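PDB 2IG6: NimC/NimA family protein from Clostridium acetobutylicum, which binds flavin mononucleotide and is probably an oxidoreductase of the pyridoxamine 5'-phosphate oxidase-like family. Local coordinates for residues F26-T37 / V78-W89; R101-L109 / V121-L129. One frame throughout, in Å; residues are numbered along the deposited sequence. Where two conformers were deposited one is given.

In the fold
Following the chain from the N terminus, helix 13-30 turns at its end into strand 33-39, and interaction 1 brings both against strand 77-83 and the turn after it, closing a loop of 40 residues that holds three more strands and helix 67-74. Strand 89-98 then leads to helix 102-111, and interaction 2 closes a second, shorter loop when the chain comes back through Val121 into strand 126-139. The two loops follow in series and neither nest nor cross. Both contacts reach the same antiparallel sheet, on opposite sides of the chain's centre, their own centres about 23 Å apart. Interaction 1 includes FMN-pocket residue Val32, while Phe126 of interaction 2 packs on Val61 of that pocket.

Interaction 1: F26-T37 / V78-W89; sequences FLKECGVFYLAT and VEISGMNKKGQW
Tyr34 and Ala36 pair with Ser81 and Glu79 as neighbouring antiparallel strands of the flavin-binding sheet of this pyridoxamine 5'-phosphate oxidase-like fold. Tyr34 N donates to Ser81 O at 2.8 Å, and Ser81 N answers to Tyr34 O. Between these hydrogen-bonded pairs, Leu35 and Ile80 form a non-hydrogen-bonded pair on the sheet face that helix 13-30 covers. The branched Ile80 suits this place because its two arms spread to different neighbours. Its CB lies by Tyr34 O; Ile80 CG1, anti to the carbonyl carbon (chi1 -73°), meets Leu35 CD1 at 3.8 Å; Ile80 CG2 reaches Phe33 CD2 at 3.6 Å and Leu27 CD2 of the helix; CD1 ends beside Phe33 CE2. Across the other face, Tyr34 stacks on Tyr34 of the second subunit, while the Glu79 carboxylate bonds to Thr93 and makes salt bridges with Arg91 and with Arg44 of that subunit. Gly82 lets Cys30 SG settle against the backbone, 3.5 Å from Met83 N. Farther on, Asn84 heads a type I turn, its short amide serving both turn and helix. Asn84 OD1 accepts from Gln88 N, while Asn84 ND2 donates to Gln88 OE1, on a lone pair, and to Glu29 OE1 at 3.0 Å, amide and carboxylate nearly coplanar.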
# COMPACT_ATOMS: atom_id res chain seq x y z
N PHE A 26 -14.07 2.15 -8.81
CA PHE A 26 -13.58 2.63 -7.53
C PHE A 26 -12.11 3.06 -7.62
O PHE A 26 -11.73 4.11 -7.08
CB PHE A 26 -13.81 1.61 -6.40
CG PHE A 26 -13.56 2.21 -5.04
CD1 PHE A 26 -14.57 2.89 -4.39
CD2 PHE A 26 -12.30 2.20 -4.49
CE1 PHE A 26 -14.33 3.51 -3.16
CE2 PHE A 26 -12.05 2.81 -3.26
CZ PHE A 26 -13.05 3.46 -2.61
N LEU A 27 -11.28 2.26 -8.29
CA LEU A 27 -9.86 2.61 -8.45
C LEU A 27 -9.68 3.91 -9.24
O LEU A 27 -8.79 4.69 -8.92
CB LEU A 27 -9.08 1.47 -9.10
CG LEU A 27 -8.86 0.27 -8.15
CD1 LEU A 27 -8.23 -0.92 -8.87
CD2 LEU A 27 -8.03 0.65 -6.94
N LYS A 28 -10.53 4.13 -10.25
CA LYS A 28 -10.59 5.43 -10.91
C LYS A 28 -10.94 6.58 -9.97
O LYS A 28 -10.35 7.65 -10.07
CB LYS A 28 -11.53 5.37 -12.13
CG LYS A 28 -10.94 4.58 -13.25
CD LYS A 28 -11.81 4.60 -14.48
CE LYS A 28 -11.13 3.93 -15.64
NZ LYS A 28 -11.73 4.41 -16.90
N GLU A 29 -11.85 6.37 -9.03
CA GLU A 29 -12.18 7.37 -8.02
C GLU A 29 -10.99 7.67 -7.12
O GLU A 29 -10.81 8.82 -6.70
CB GLU A 29 -13.35 6.93 -7.13
CG GLU A 29 -14.70 6.82 -7.81
CD GLU A 29 -15.78 6.21 -6.90
OE1 GLU A 29 -15.66 6.31 -5.65
OE2 GLU A 29 -16.77 5.63 -7.43
N CYS A 30 -10.22 6.63 -6.79
CA CYS A 30 -9.05 6.78 -5.92
C CYS A 30 -7.98 7.60 -6.65
O CYS A 30 -7.32 8.43 -6.03
CB CYS A 30 -8.49 5.42 -5.52
SG CYS A 30 -9.57 4.53 -4.45
N GLY A 31 -7.81 7.33 -7.93
CA GLY A 31 -6.75 7.92 -8.73
C GLY A 31 -5.47 7.16 -8.49
O GLY A 31 -5.14 6.22 -9.21
N VAL A 32 -4.74 7.56 -7.46
CA VAL A 32 -3.56 6.81 -7.08
C VAL A 32 -4.01 5.68 -6.16
O VAL A 32 -4.94 5.84 -5.34
CB VAL A 32 -2.47 7.70 -6.42
CG1 VAL A 32 -2.91 8.27 -5.08
CG2 VAL A 32 -1.19 6.92 -6.26
N PHE A 33 -3.39 4.52 -6.33
CA PHE A 33 -3.63 3.42 -5.45
C PHE A 33 -2.28 2.75 -5.17
O PHE A 33 -1.25 3.11 -5.76
CB PHE A 33 -4.70 2.46 -5.98
CG PHE A 33 -4.40 1.93 -7.35
CD1 PHE A 33 -4.86 2.58 -8.48
CD2 PHE A 33 -3.66 0.75 -7.51
CE1 PHE A 33 -4.59 2.08 -9.77
CE2 PHE A 33 -3.38 0.24 -8.78
CZ PHE A 33 -3.85 0.90 -9.90
N TYR A 34 -2.28 1.83 -4.22
CA TYR A 34 -1.04 1.24 -3.73
C TYR A 34 -1.02 -0.26 -3.98
O TYR A 34 -1.92 -0.98 -3.55
CB TYR A 34 -0.83 1.60 -2.26
CG TYR A 34 -0.59 3.10 -2.16
CD1 TYR A 34 -1.65 4.00 -2.19
CD2 TYR A 34 0.70 3.60 -2.11
CE1 TYR A 34 -1.42 5.36 -2.14
CE2 TYR A 34 0.94 4.94 -2.05
CZ TYR A 34 -0.12 5.83 -2.06
OH TYR A 34 0.16 7.18 -2.03
N LEU A 35 0.03 -0.70 -4.66
CA LEU A 35 0.19 -2.10 -5.07
C LEU A 35 1.22 -2.77 -4.18
O LEU A 35 2.39 -2.32 -4.11
CB LEU A 35 0.68 -2.17 -6.51
CG LEU A 35 1.04 -3.57 -7.00
CD1 LEU A 35 -0.18 -4.42 -7.05
CD2 LEU A 35 1.73 -3.49 -8.36
N ALA A 36 0.78 -3.78 -3.45
CA ALA A 36 1.67 -4.54 -2.58
C ALA A 36 2.03 -5.89 -3.21
O ALA A 36 1.16 -6.62 -3.69
CB ALA A 36 1.05 -4.75 -1.21
N THR A 37 3.33 -6.17 -3.22
CA THR A 37 3.91 -7.43 -3.64
C THR A 37 4.81 -7.94 -2.51
O THR A 37 4.94 -7.31 -1.47
CB THR A 37 4.80 -7.23 -4.89
OG1 THR A 37 5.77 -6.21 -4.61
CG2 THR A 37 3.98 -6.76 -6.05
N VAL A 78 -0.89 -10.54 -5.11
CA VAL A 78 -0.77 -9.14 -4.78
C VAL A 78 -1.95 -8.66 -3.93
O VAL A 78 -2.96 -9.36 -3.80
CB VAL A 78 -0.69 -8.28 -6.07
CG1 VAL A 78 0.42 -8.77 -6.96
CG2 VAL A 78 -2.05 -8.28 -6.83
N GLU A 79 -1.82 -7.47 -3.35
CA GLU A 79 -2.98 -6.77 -2.81
C GLU A 79 -2.89 -5.29 -3.18
O GLU A 79 -1.80 -4.72 -3.22
CB GLU A 79 -3.12 -7.01 -1.30
CG GLU A 79 -4.42 -6.45 -0.68
CD GLU A 79 -4.74 -7.06 0.69
OE1 GLU A 79 -5.39 -8.13 0.73
OE2 GLU A 79 -4.34 -6.47 1.72
N ILE A 80 -4.05 -4.69 -3.48
CA ILE A 80 -4.15 -3.27 -3.76
C ILE A 80 -5.01 -2.58 -2.70
O ILE A 80 -6.05 -3.12 -2.28
CB ILE A 80 -4.76 -3.05 -5.16
CG1 ILE A 80 -3.70 -3.41 -6.23
CG2 ILE A 80 -5.26 -1.62 -5.32
CD1 ILE A 80 -4.18 -3.32 -7.65
N SER A 81 -4.60 -1.39 -2.26
CA SER A 81 -5.46 -0.56 -1.45
C SER A 81 -5.39 0.89 -1.91
O SER A 81 -4.42 1.33 -2.54
CB SER A 81 -5.13 -0.71 0.03
OG SER A 81 -6.04 0.02 0.83
N GLY A 82 -6.48 1.62 -1.68
CA GLY A 82 -6.56 3.00 -2.03
C GLY A 82 -7.79 3.64 -1.41
O GLY A 82 -8.65 2.93 -0.89
N MSE A 83 -7.84 4.97 -1.44
CA MSE A 83 -8.90 5.75 -0.79
C MSE A 83 -9.39 6.86 -1.73
O MSE A 83 -8.61 7.47 -2.44
CB MSE A 83 -8.38 6.36 0.51
CG MSE A 83 -9.41 7.11 1.31
SE MSE A 83 -8.65 7.91 2.90
CE MSE A 83 -8.35 6.27 3.70
N ASN A 84 -10.68 7.16 -1.67
CA ASN A 84 -11.24 8.23 -2.50
C ASN A 84 -11.45 9.48 -1.65
O ASN A 84 -11.09 9.50 -0.50
CB ASN A 84 -12.50 7.77 -3.23
CG ASN A 84 -13.68 7.52 -2.32
OD1 ASN A 84 -13.70 7.90 -1.15
ND2 ASN A 84 -14.72 6.89 -2.88
N LYS A 85 -12.02 10.54 -2.24
CA LYS A 85 -12.10 11.84 -1.57
C LYS A 85 -13.05 11.85 -0.38
O LYS A 85 -12.88 12.65 0.55
CB LYS A 85 -12.47 12.93 -2.58
CG LYS A 85 -11.36 13.17 -3.59
N LYS A 86 -14.00 10.93 -0.37
CA LYS A 86 -14.94 10.77 0.73
C LYS A 86 -14.37 9.92 1.87
O LYS A 86 -15.08 9.64 2.84
CB LYS A 86 -16.23 10.11 0.22
CG LYS A 86 -16.90 10.82 -0.95
N GLY A 87 -13.14 9.43 1.75
CA GLY A 87 -12.58 8.57 2.79
C GLY A 87 -12.98 7.09 2.70
O GLY A 87 -12.69 6.31 3.60
N GLN A 88 -13.66 6.69 1.64
CA GLN A 88 -13.95 5.28 1.43
C GLN A 88 -12.68 4.63 0.92
O GLN A 88 -11.88 5.27 0.22
CB GLN A 88 -15.03 5.07 0.38
CG GLN A 88 -16.36 5.73 0.63
CD GLN A 88 -17.32 5.41 -0.51
OE1 GLN A 88 -17.05 5.74 -1.68
NE2 GLN A 88 -18.41 4.72 -0.19
N TRP A 89 -12.47 3.36 1.26
CA TRP A 89 -11.27 2.69 0.81
C TRP A 89 -11.52 1.27 0.33
O TRP A 89 -12.53 0.65 0.67
CB TRP A 89 -10.19 2.76 1.88
CG TRP A 89 -10.39 1.90 3.07
CD1 TRP A 89 -9.84 0.67 3.28
CD2 TRP A 89 -11.12 2.22 4.23
NE1 TRP A 89 -10.21 0.20 4.51
CE2 TRP A 89 -11.01 1.13 5.11
CE3 TRP A 89 -11.88 3.33 4.62
CZ2 TRP A 89 -11.62 1.11 6.36
CZ3 TRP A 89 -12.50 3.31 5.86
CH2 TRP A 89 -12.36 2.20 6.72
O HOH W 1 -12.37 10.56 -5.29
O HOH W 2 -17.68 4.89 -4.32
O HOH W 3 -5.62 6.26 -2.80

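Interaction 2: R101-L109 / V121-L129; sequences RREVKELAL and VDDGIFAVL
Arg102 turns its CG anti to the backbone N (chi1 -166°) and runs extended as far as NE, which carries its guanidinium across Val121 to the carboxylate of Asp122. The grip is side-on and two-pronged: Arg102 NH2 donates to Asp122 OD2 at 2.9 Å, near the guanidinium plane, while Arg102 NE reaches Asp122 OD1 at a longer 3.3 Å. Both oxygens are met on their syn sides, though the two planes are turned 42° apart. On the same helix, one turn on, Glu106 OE2 takes Arg102 NH1 at 2.9 Å, completing a salt-bridge network in which two acids hold the flat cation and limit its rotation. Arginine suits this exposed place because one planar head can offer nitrogens to both acids. In the conformer given, Val121 CG1 lies over the centre of one guanidinium face and also meets the CG atoms of Arg102 and Glu106, while Val121 CG2 faces Leu109 CD1.

Deeper in, Phe126, its ring likewise swung away from its own amide, enters between side chains of the helix. Lys105 CB and CG lie by Phe126 CD2, Lys105 O approaches the ring edge at CE2, and Phe126 CZ meets Ala108 CB at 3.9 Å. The small alanine lets ring and helix come close, and Leu109 CD2 packs against Phe126 CE2 and CZ. Val128, two residues along the strand, meets Val104 CG1 with its CG2. Asp123 OD1 accepts from Ile125 N, an Asx turn, and also from Phe126 N, giving an Asx motif that fixes the backbone here.

Helix 102-109 crosses strand 126-129 at nearly a right angle (95°). Tyr119 stacks on Phe126, Phe52 and Tyr54 of strand 52-54 touch Ala108 and Val104, and strand 57-63 contributes Tyr59 against Val104 and Val61 against Phe126.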
# COMPACT_ATOMS: atom_id res chain seq x y z
N ARG A 101 0.33 -9.89 -25.35
CA ARG A 101 -0.29 -9.55 -26.63
C ARG A 101 -0.10 -8.09 -26.99
O ARG A 101 -0.44 -7.20 -26.22
CB ARG A 101 -1.78 -9.83 -26.58
CG ARG A 101 -2.14 -11.29 -26.49
CD ARG A 101 -3.64 -11.44 -26.52
NE ARG A 101 -4.25 -10.90 -25.32
CZ ARG A 101 -5.56 -10.80 -25.11
NH1 ARG A 101 -6.41 -11.20 -26.05
NH2 ARG A 101 -6.01 -10.30 -23.98
N ARG A 102 0.40 -7.86 -28.20
CA ARG A 102 0.65 -6.52 -28.68
C ARG A 102 -0.61 -5.66 -28.67
O ARG A 102 -0.55 -4.47 -28.33
CB ARG A 102 1.24 -6.58 -30.09
CG ARG A 102 1.84 -5.30 -30.58
CD ARG A 102 2.52 -5.54 -31.94
NE ARG A 102 3.25 -4.38 -32.42
CZ ARG A 102 2.69 -3.31 -32.98
NH1 ARG A 102 1.37 -3.24 -33.14
NH2 ARG A 102 3.44 -2.30 -33.40
N GLU A 103 -1.75 -6.27 -29.01
CA GLU A 103 -3.04 -5.57 -29.09
C GLU A 103 -3.46 -4.96 -27.74
O GLU A 103 -4.11 -3.92 -27.69
CB GLU A 103 -4.16 -6.50 -29.62
CG GLU A 103 -4.76 -7.41 -28.52
CD GLU A 103 -5.41 -8.68 -29.06
OE1 GLU A 103 -4.68 -9.46 -29.71
OE2 GLU A 103 -6.64 -8.90 -28.84
N VAL A 104 -3.08 -5.61 -26.65
CA VAL A 104 -3.45 -5.10 -25.33
C VAL A 104 -2.61 -3.86 -24.99
O VAL A 104 -3.13 -2.90 -24.42
CB VAL A 104 -3.32 -6.15 -24.21
CG1 VAL A 104 -3.94 -5.63 -22.95
CG2 VAL A 104 -4.01 -7.43 -24.60
N LYS A 105 -1.33 -3.89 -25.37
CA LYS A 105 -0.47 -2.73 -25.19
C LYS A 105 -0.98 -1.54 -25.98
O LYS A 105 -0.99 -0.42 -25.46
CB LYS A 105 0.97 -3.06 -25.60
CG LYS A 105 1.62 -4.06 -24.67
CD LYS A 105 2.90 -4.61 -25.28
CE LYS A 105 3.39 -5.80 -24.46
NZ LYS A 105 4.50 -6.49 -25.11
N GLU A 106 -1.41 -1.77 -27.23
CA GLU A 106 -2.01 -0.72 -28.04
C GLU A 106 -3.24 -0.12 -27.37
O GLU A 106 -3.39 1.10 -27.34
CB GLU A 106 -2.38 -1.24 -29.43
CG GLU A 106 -1.17 -1.58 -30.26
CD GLU A 106 -1.50 -2.08 -31.64
OE1 GLU A 106 -2.30 -3.03 -31.75
OE2 GLU A 106 -0.95 -1.51 -32.60
N LEU A 107 -4.10 -0.98 -26.86
CA LEU A 107 -5.32 -0.54 -26.21
C LEU A 107 -5.02 0.25 -24.94
O LEU A 107 -5.70 1.24 -24.65
CB LEU A 107 -6.22 -1.73 -25.87
CG LEU A 107 -7.45 -1.33 -25.04
CD1 LEU A 107 -8.43 -0.51 -25.87
CD2 LEU A 107 -8.12 -2.55 -24.48
N ALA A 108 -4.02 -0.18 -24.18
CA ALA A 108 -3.64 0.52 -22.96
C ALA A 108 -3.28 1.97 -23.25
O ALA A 108 -3.67 2.87 -22.50
CB ALA A 108 -2.47 -0.17 -22.28
N LEU A 109 -2.52 2.17 -24.33
CA LEU A 109 -2.03 3.50 -24.68
C LEU A 109 -3.15 4.40 -25.20
O LEU A 109 -3.08 5.61 -25.05
CB LEU A 109 -0.86 3.40 -25.66
CG LEU A 109 0.35 2.64 -25.09
CD1 LEU A 109 1.37 2.33 -26.16
CD2 LEU A 109 1.01 3.41 -23.93
N VAL A 121 4.35 1.05 -27.94
CA VAL A 121 4.02 -0.38 -28.18
C VAL A 121 5.26 -1.25 -28.36
O VAL A 121 5.28 -2.40 -27.92
CB VAL A 121 3.14 -0.62 -29.44
CG1 VAL A 121 2.52 -2.02 -29.39
CG2 VAL A 121 2.05 0.43 -29.61
N ASP A 122 6.27 -0.73 -29.05
CA ASP A 122 7.42 -1.55 -29.41
C ASP A 122 8.67 -1.14 -28.66
O ASP A 122 9.79 -1.36 -29.14
CB ASP A 122 7.69 -1.46 -30.92
CG ASP A 122 6.61 -2.13 -31.74
OD1 ASP A 122 6.16 -3.23 -31.36
OD2 ASP A 122 6.22 -1.55 -32.77
N ASP A 123 8.49 -0.58 -27.48
CA ASP A 123 9.64 -0.11 -26.72
C ASP A 123 10.39 -1.22 -25.99
O ASP A 123 11.45 -0.97 -25.44
CB ASP A 123 9.27 1.03 -25.77
CG ASP A 123 8.36 0.61 -24.62
OD1 ASP A 123 8.11 -0.61 -24.42
OD2 ASP A 123 7.89 1.53 -23.93
N GLY A 124 9.85 -2.44 -25.98
CA GLY A 124 10.52 -3.57 -25.35
C GLY A 124 10.48 -3.59 -23.82
O GLY A 124 10.98 -4.52 -23.19
N ILE A 125 9.90 -2.57 -23.20
CA ILE A 125 9.80 -2.53 -21.73
C ILE A 125 8.37 -2.49 -21.18
O ILE A 125 8.12 -2.97 -20.08
CB ILE A 125 10.65 -1.38 -21.12
CG1 ILE A 125 10.19 -0.01 -21.61
CG2 ILE A 125 12.14 -1.59 -21.46
CD1 ILE A 125 10.79 1.12 -20.83
N PHE A 126 7.45 -1.91 -21.95
CA PHE A 126 6.05 -1.70 -21.50
C PHE A 126 5.38 -3.05 -21.20
O PHE A 126 5.47 -3.97 -22.01
CB PHE A 126 5.28 -0.95 -22.61
CG PHE A 126 3.88 -0.52 -22.23
CD1 PHE A 126 3.62 0.06 -20.99
CD2 PHE A 126 2.83 -0.65 -23.14
CE1 PHE A 126 2.32 0.47 -20.65
CE2 PHE A 126 1.54 -0.25 -22.80
CZ PHE A 126 1.29 0.31 -21.55
N ALA A 127 4.71 -3.15 -20.06
CA ALA A 127 4.06 -4.38 -19.64
C ALA A 127 2.65 -4.05 -19.17
O ALA A 127 2.40 -3.02 -18.49
CB ALA A 127 4.85 -5.08 -18.49
N VAL A 128 1.71 -4.92 -19.53
CA VAL A 128 0.35 -4.83 -19.03
C VAL A 128 0.02 -6.16 -18.36
O VAL A 128 0.33 -7.23 -18.90
CB VAL A 128 -0.68 -4.45 -20.12
CG1 VAL A 128 -0.38 -3.07 -20.66
CG2 VAL A 128 -0.70 -5.47 -21.24
N LEU A 129 -0.56 -6.09 -17.16
CA LEU A 129 -0.90 -7.28 -16.39
C LEU A 129 -2.34 -7.23 -15.94
O LEU A 129 -2.87 -6.16 -15.64
CB LEU A 129 -0.01 -7.38 -15.16
CG LEU A 129 1.49 -7.28 -15.40
CD1 LEU A 129 1.97 -5.84 -15.16
CD2 LEU A 129 2.19 -8.24 -14.49
O HOH W 4 7.18 -4.66 -23.97
O HOH W 5 5.01 -7.24 -22.23